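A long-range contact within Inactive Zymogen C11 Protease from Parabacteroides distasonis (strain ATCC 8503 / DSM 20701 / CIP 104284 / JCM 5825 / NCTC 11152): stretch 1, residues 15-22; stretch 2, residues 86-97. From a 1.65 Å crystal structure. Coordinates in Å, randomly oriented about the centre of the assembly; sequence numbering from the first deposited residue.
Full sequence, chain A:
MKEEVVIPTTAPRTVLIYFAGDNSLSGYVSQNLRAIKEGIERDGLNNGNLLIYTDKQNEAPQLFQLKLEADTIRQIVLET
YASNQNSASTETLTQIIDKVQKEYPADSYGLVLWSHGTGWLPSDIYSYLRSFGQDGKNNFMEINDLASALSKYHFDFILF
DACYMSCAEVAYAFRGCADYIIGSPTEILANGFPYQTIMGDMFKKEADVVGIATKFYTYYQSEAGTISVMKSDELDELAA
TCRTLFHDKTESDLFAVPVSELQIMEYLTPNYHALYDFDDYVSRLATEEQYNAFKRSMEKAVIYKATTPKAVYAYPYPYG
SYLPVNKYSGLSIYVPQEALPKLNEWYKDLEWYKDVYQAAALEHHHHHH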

ATOM      1  N   VAL A  15     -14.864  -6.263  -5.895  1.00 19.33           N
ATOM      2  CA  VAL A  15     -13.530  -5.610  -5.826  1.00 17.76           C
ATOM      3  C   VAL A  15     -13.388  -4.573  -6.957  1.00 20.30           C
ATOM      4  O   VAL A  15     -13.725  -4.815  -8.123  1.00 19.98           O
ATOM      5  CB  VAL A  15     -12.433  -6.687  -5.981  1.00 20.08           C
ATOM      6  CG1 VAL A  15     -11.012  -6.013  -6.035  1.00 19.78           C
ATOM      7  CG2 VAL A  15     -12.453  -7.697  -4.801  1.00 20.53           C
ATOM      8  N   LEU A  16     -12.892  -3.388  -6.581  1.00 20.31           N
ATOM      9  CA  LEU A  16     -12.534  -2.305  -7.489  1.00 20.20           C
ATOM     10  C   LEU A  16     -11.005  -2.236  -7.535  1.00 20.67           C
ATOM     11  O   LEU A  16     -10.362  -2.169  -6.481  1.00 20.24           O
ATOM     12  CB  LEU A  16     -13.101  -0.944  -6.991  1.00 23.01           C
ATOM     13  CG  LEU A  16     -12.463   0.266  -7.725  1.00 23.44           C
ATOM     14  CD1 LEU A  16     -12.929   0.228  -9.194  1.00 24.08           C
ATOM     15  CD2 LEU A  16     -12.956   1.535  -6.973  1.00 24.49           C
ATOM     16  N   ILE A  17     -10.489  -2.326  -8.765  1.00 19.76           N
ATOM     17  CA  ILE A  17      -9.041  -2.064  -8.992  1.00 19.96           C
ATOM     18  C   ILE A  17      -8.964  -0.722  -9.715  1.00 21.78           C
ATOM     19  O   ILE A  17      -9.475  -0.562 -10.843  1.00 21.37           O
ATOM     20  CB  ILE A  17      -8.394  -3.222  -9.804  1.00 19.65           C
ATOM     21  CG1 ILE A  17      -8.673  -4.601  -9.176  1.00 18.30           C
ATOM     22  CG2 ILE A  17      -6.858  -2.842  -9.994  1.00 19.38           C
ATOM     23  CD1 ILE A  17      -7.875  -5.774  -9.884  1.00 18.61           C
ATOM     24  N   TYR A  18      -8.301   0.235  -9.049  1.00 21.07           N
ATOM     25  CA  TYR A  18      -8.289   1.620  -9.490  1.00 22.90           C
ATOM     26  C   TYR A  18      -6.875   2.016  -9.880  1.00 24.97           C
ATOM     27  O   TYR A  18      -5.967   1.996  -9.017  1.00 25.96           O
ATOM     28  CB  TYR A  18      -8.776   2.513  -8.338  1.00 24.68           C
ATOM     29  CG  TYR A  18      -8.964   3.967  -8.639  1.00 25.58           C
ATOM     30  CD1 TYR A  18      -7.888   4.829  -8.621  1.00 24.45           C
ATOM     31  CD2 TYR A  18     -10.223   4.461  -8.891  1.00 25.01           C
ATOM     32  CE1 TYR A  18      -8.037   6.213  -8.885  1.00 28.11           C
ATOM     33  CE2 TYR A  18     -10.415   5.801  -9.144  1.00 27.34           C
ATOM     34  CZ  TYR A  18      -9.300   6.688  -9.148  1.00 27.56           C
ATOM     35  OH  TYR A  18      -9.510   8.040  -9.374  1.00 31.89           O
ATOM     36  N   PHE A  19      -6.685   2.244 -11.187  1.00 25.49           N
ATOM     37  CA  PHE A  19      -5.366   2.620 -11.701  1.00 24.43           C
ATOM     38  C   PHE A  19      -5.284   4.110 -11.856  1.00 32.46           C
ATOM     39  O   PHE A  19      -5.862   4.669 -12.797  1.00 31.60           O
ATOM     40  CB  PHE A  19      -5.102   1.935 -13.054  1.00 26.69           C
ATOM     41  CG  PHE A  19      -4.929   0.443 -12.988  1.00 25.44           C
ATOM     42  CD1 PHE A  19      -3.671  -0.077 -12.772  1.00 24.90           C
ATOM     43  CD2 PHE A  19      -6.004  -0.471 -13.163  1.00 22.22           C
ATOM     44  CE1 PHE A  19      -3.482  -1.417 -12.703  1.00 23.48           C
ATOM     45  CE2 PHE A  19      -5.820  -1.828 -13.103  1.00 25.78           C
ATOM     46  CZ  PHE A  19      -4.543  -2.342 -12.858  1.00 25.22           C
ATOM     47  N   ALA A  20      -4.513   4.741 -10.984  1.00 32.55           N
ATOM     48  CA  ALA A  20      -4.273   6.154 -11.161  1.00 39.81           C
ATOM     49  C   ALA A  20      -3.073   6.184 -12.103  1.00 46.96           C
ATOM     50  O   ALA A  20      -1.945   6.014 -11.666  1.00 53.84           O
ATOM     51  CB  ALA A  20      -3.981   6.810  -9.841  1.00 40.38           C
ATOM     52  N   GLY A  21      -3.340   6.287 -13.391  1.00 49.90           N
ATOM     53  CA  GLY A  21      -2.312   6.278 -14.411  1.00 56.35           C
ATOM     54  C   GLY A  21      -2.143   7.689 -14.951  1.00 64.72           C
ATOM     55  O   GLY A  21      -1.963   8.623 -14.164  1.00 64.62           O
ATOM     56  N   ASP A  22      -2.230   7.819 -16.282  1.00 70.70           N
ATOM     57  CA  ASP A  22      -2.102   9.081 -17.034  1.00 77.30           C
ATOM     58  C   ASP A  22      -0.739   9.703 -16.774  1.00 79.79           C
ATOM     59  O   ASP A  22      -0.629  10.857 -16.364  1.00 83.19           O
ATOM     60  CB  ASP A  22      -3.227  10.079 -16.696  1.00 77.68           C
TER
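Stretch 2 86-97: NSASTETLTQII

Stretch 2 begins as a loop, folds through a type I beta turn from Asn-86 to Ser-89, and continues as a helix from Thr-90 through Ile-97 and beyond. It packs against the strand formed by Val-15 to Phe-19. The N-to-C directions of strand and helix make an angle of 152°, so the two run roughly antiparallel, and their axes approach to 10.5 Å. The backbone register agrees with this direction: the CA atoms of Leu-16 and Ile-97 are 7.4 Å apart, those of Tyr-18 and Leu-93 7.9 Å, and those of Ala-20 and Ser-87 5.8 Å. As stretch 1 ascends in sequence, its partners descend, and the backbones draw closest in this series where strand and helix have both given way to loop.

The strand's alternation determines what it offers. Leu-16 and Tyr-18 have CA-to-CB bonds pointing toward stretch 2, whereas Phe-19 points away and Val-15 and Ile-17 lie out of reach. Two side chains therefore carry most of the contact from this side, and Tyr-18 is the larger bump, with 110 Å² covered by the other stretch.

The Tyr-18 side chain, with chi1 at -174° (t), extends its ring into a hollow lined by the turn and by helix residues Thr-92, Leu-93 and Ile-96. One face is covered by Leu-93: its CD1 lies 3.9 Å from the ring centroid and only 18° off the ring normal, the geometry of a CH-pi contact, and comes within 3.7 Å of Tyr-18 CD2. The edge is bordered differently. Ile-96 CG1 sits near the ring plane, 4.0 Å from Tyr-18 CE2, and Thr-92 CG2 is 3.3 Å from Tyr-18 OH. At the tip of the ring, Tyr-18 OH donates a hydrogen bond of 2.7 Å to Ser-87 O, the one hydrogen bond between the stretches. The long side chain thus spans from the strand to the backbone of the turn, its polar end matched by a carbonyl and its ring by aliphatic carbon.

The shape of that hollow is supported within stretch 2. Ser-89 N donates to Asn-86 O at 3.3 Å, closing the turn, and Thr-92 OG1 donates to the same Asn-86 O at 2.7 Å, tying the helix back to the loop. Ser-89 occupies the N-cap position, its OG accepting from Thr-92 N at 3.3 Å.

Nearer the N-terminal end of stretch 1, Leu-16 forms the second, smaller bump, set against a later part of the helix. Its CD2 reaches Ile-97 CG1 at 3.7 Å and Ile-96 CG2 at 3.9 Å, so one methyl touches two successive helix residues. Ile-96 also meets Tyr-18, and so links the two strand side chains. At the other end, Ser-87 OG lies 4.3 Å from Ala-20 CA and is hydrogen-bonded elsewhere in the structure. In all, 373 Å² is buried, summed over both sides.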

ATOM      1  N   ASN A  86     -10.150  14.316 -12.922  1.00 53.19           N
ATOM      2  CA  ASN A  86      -8.809  14.068 -12.386  1.00 50.99           C
ATOM      3  C   ASN A  86      -8.740  12.777 -11.589  1.00 47.72           C
ATOM      4  O   ASN A  86      -9.266  12.692 -10.481  1.00 47.70           O
ATOM      5  CB  ASN A  86      -8.375  15.229 -11.510  1.00 53.58           C
ATOM      6  CG  ASN A  86      -6.988  15.047 -10.947  1.00 57.39           C
ATOM      7  OD1 ASN A  86      -6.252  14.141 -11.329  1.00 54.96           O
ATOM      8  ND2 ASN A  86      -6.609  15.947 -10.043  1.00 64.57           N
ATOM      9  N   SER A  87      -8.067  11.777 -12.138  1.00 45.16           N
ATOM     10  CA  SER A  87      -8.064  10.490 -11.481  1.00 44.41           C
ATOM     11  C   SER A  87      -7.158  10.477 -10.250  1.00 42.06           C
ATOM     12  O   SER A  87      -7.295   9.599  -9.418  1.00 40.44           O
ATOM     13  CB  SER A  87      -7.636   9.397 -12.456  1.00 50.39           C
ATOM     14  OG  SER A  87      -6.275   9.566 -12.832  1.00 58.12           O
ATOM     15  N   ALA A  88      -6.270  11.453 -10.092  1.00 46.48           N
ATOM     16  CA  ALA A  88      -5.413  11.445  -8.891  1.00 50.50           C
ATOM     17  C   ALA A  88      -6.059  12.179  -7.705  1.00 52.78           C
ATOM     18  O   ALA A  88      -5.414  12.520  -6.721  1.00 58.96           O
ATOM     19  CB  ALA A  88      -4.042  12.042  -9.202  1.00 53.25           C
ATOM     20  N   SER A  89      -7.345  12.432  -7.822  1.00 49.46           N
ATOM     21  CA  SER A  89      -8.097  13.170  -6.836  1.00 47.89           C
ATOM     22  C   SER A  89      -8.825  12.177  -5.955  1.00 45.54           C
ATOM     23  O   SER A  89      -9.425  11.215  -6.470  1.00 43.08           O
ATOM     24  CB  SER A  89      -9.100  14.079  -7.536  1.00 51.23           C
ATOM     25  OG  SER A  89     -10.299  14.219  -6.792  1.00 52.96           O
ATOM     26  N   THR A  90      -8.838  12.397  -4.650  1.00 42.44           N
ATOM     27  CA  THR A  90      -9.619  11.481  -3.813  1.00 42.26           C
ATOM     28  C   THR A  90     -11.143  11.620  -4.069  1.00 38.67           C
ATOM     29  O   THR A  90     -11.868  10.620  -3.897  1.00 41.21           O
ATOM     30  CB  THR A  90      -9.332  11.722  -2.326  1.00 46.38           C
ATOM     31  OG1 THR A  90      -9.616  13.084  -2.030  1.00 50.54           O
ATOM     32  CG2 THR A  90      -7.856  11.450  -2.007  1.00 44.76           C
ATOM     33  N   GLU A  91     -11.621  12.799  -4.491  1.00 45.05           N
ATOM     34  CA  GLU A  91     -13.042  12.963  -4.804  1.00 46.83           C
ATOM     35  C   GLU A  91     -13.456  12.039  -5.944  1.00 43.26           C
ATOM     36  O   GLU A  91     -14.545  11.451  -5.932  1.00 45.26           O
ATOM     37  CB  GLU A  91     -13.371  14.423  -5.169  1.00 54.88           C
ATOM     38  CG  GLU A  91     -13.425  15.316  -3.972  1.00 65.22           C
ATOM     39  CD  GLU A  91     -13.806  16.728  -4.359  1.00 77.49           C
ATOM     40  OE1 GLU A  91     -14.720  16.898  -5.207  1.00 81.23           O
ATOM     41  OE2 GLU A  91     -13.156  17.658  -3.844  1.00 82.79           O
ATOM     42  N   THR A  92     -12.558  11.866  -6.906  1.00 42.22           N
ATOM     43  CA  THR A  92     -12.827  10.974  -8.031  1.00 42.00           C
ATOM     44  C   THR A  92     -12.868   9.548  -7.539  1.00 39.35           C
ATOM     45  O   THR A  92     -13.759   8.781  -7.887  1.00 38.90           O
ATOM     46  CB  THR A  92     -11.772  11.137  -9.144  1.00 41.25           C
ATOM     47  OG1 THR A  92     -11.844  12.460  -9.676  1.00 42.99           O
ATOM     48  CG2 THR A  92     -11.967  10.060 -10.225  1.00 42.12           C
ATOM     49  N   LEU A  93     -11.885   9.186  -6.710  1.00 36.39           N
ATOM     50  CA  LEU A  93     -11.862   7.851  -6.158  1.00 34.66           C
ATOM     51  C   LEU A  93     -13.156   7.531  -5.424  1.00 31.37           C
ATOM     52  O   LEU A  93     -13.740   6.484  -5.670  1.00 30.57           O
ATOM     53  CB  LEU A  93     -10.623   7.696  -5.253  1.00 32.60           C
ATOM     54  CG  LEU A  93     -10.539   6.421  -4.428  1.00 31.33           C
ATOM     55  CD1 LEU A  93     -10.578   5.138  -5.275  1.00 30.10           C
ATOM     56  CD2 LEU A  93      -9.236   6.453  -3.620  1.00 36.66           C
ATOM     57  N   THR A  94     -13.662   8.432  -4.578  1.00 34.44           N
ATOM     58  CA  THR A  94     -14.862   8.029  -3.829  1.00 38.40           C
ATOM     59  C   THR A  94     -16.119   8.107  -4.711  1.00 37.93           C
ATOM     60  O   THR A  94     -17.065   7.365  -4.487  1.00 38.68           O
ATOM     61  CB  THR A  94     -15.043   8.849  -2.554  1.00 37.62           C
ATOM     62  OG1 THR A  94     -15.261  10.228  -2.880  1.00 41.30           O
ATOM     63  CG2 THR A  94     -13.767   8.710  -1.656  1.00 43.84           C
ATOM     64  N   GLN A  95     -16.075   8.933  -5.743  1.00 35.89           N
ATOM     65  CA  GLN A  95     -17.147   8.951  -6.764  1.00 39.12           C
ATOM     66  C   GLN A  95     -17.279   7.564  -7.433  1.00 38.13           C
ATOM     67  O   GLN A  95     -18.386   7.015  -7.570  1.00 39.61           O
ATOM     68  CB  GLN A  95     -16.871   9.988  -7.832  1.00 44.57           C
ATOM     69  CG  GLN A  95     -17.899   9.930  -8.955  1.00 56.97           C
ATOM     70  CD  GLN A  95     -17.583  10.888 -10.078  1.00 67.04           C
ATOM     71  OE1 GLN A  95     -16.875  11.886  -9.871  1.00 71.33           O
ATOM     72  NE2 GLN A  95     -18.095  10.592 -11.279  1.00 68.60           N
ATOM     73  N   ILE A  96     -16.136   6.984  -7.808  1.00 34.43           N
ATOM     74  CA  ILE A  96     -16.085   5.692  -8.458  1.00 31.24           C
ATOM     75  C   ILE A  96     -16.473   4.581  -7.473  1.00 32.97           C
ATOM     76  O   ILE A  96     -17.244   3.684  -7.821  1.00 32.58           O
ATOM     77  CB  ILE A  96     -14.671   5.404  -9.019  1.00 30.94           C
ATOM     78  CG1 ILE A  96     -14.293   6.444 -10.103  1.00 34.89           C
ATOM     79  CG2 ILE A  96     -14.598   3.978  -9.562  1.00 29.04           C
ATOM     80  CD1 ILE A  96     -15.290   6.559 -11.328  1.00 35.84           C
ATOM     81  N   ILE A  97     -15.947   4.654  -6.243  1.00 31.23           N
ATOM     82  CA  ILE A  97     -16.311   3.626  -5.243  1.00 31.00           C
ATOM     83  C   ILE A  97     -17.832   3.677  -5.024  1.00 35.05           C
ATOM     84  O   ILE A  97     -18.517   2.619  -4.942  1.00 33.93           O
ATOM     85  CB  ILE A  97     -15.562   3.857  -3.909  1.00 29.57           C
ATOM     86  CG1 ILE A  97     -14.114   3.523  -4.064  1.00 26.58           C
ATOM     87  CG2 ILE A  97     -16.179   2.969  -2.808  1.00 32.37           C
ATOM     88  CD1 ILE A  97     -13.305   4.082  -2.918  1.00 28.23           C
TER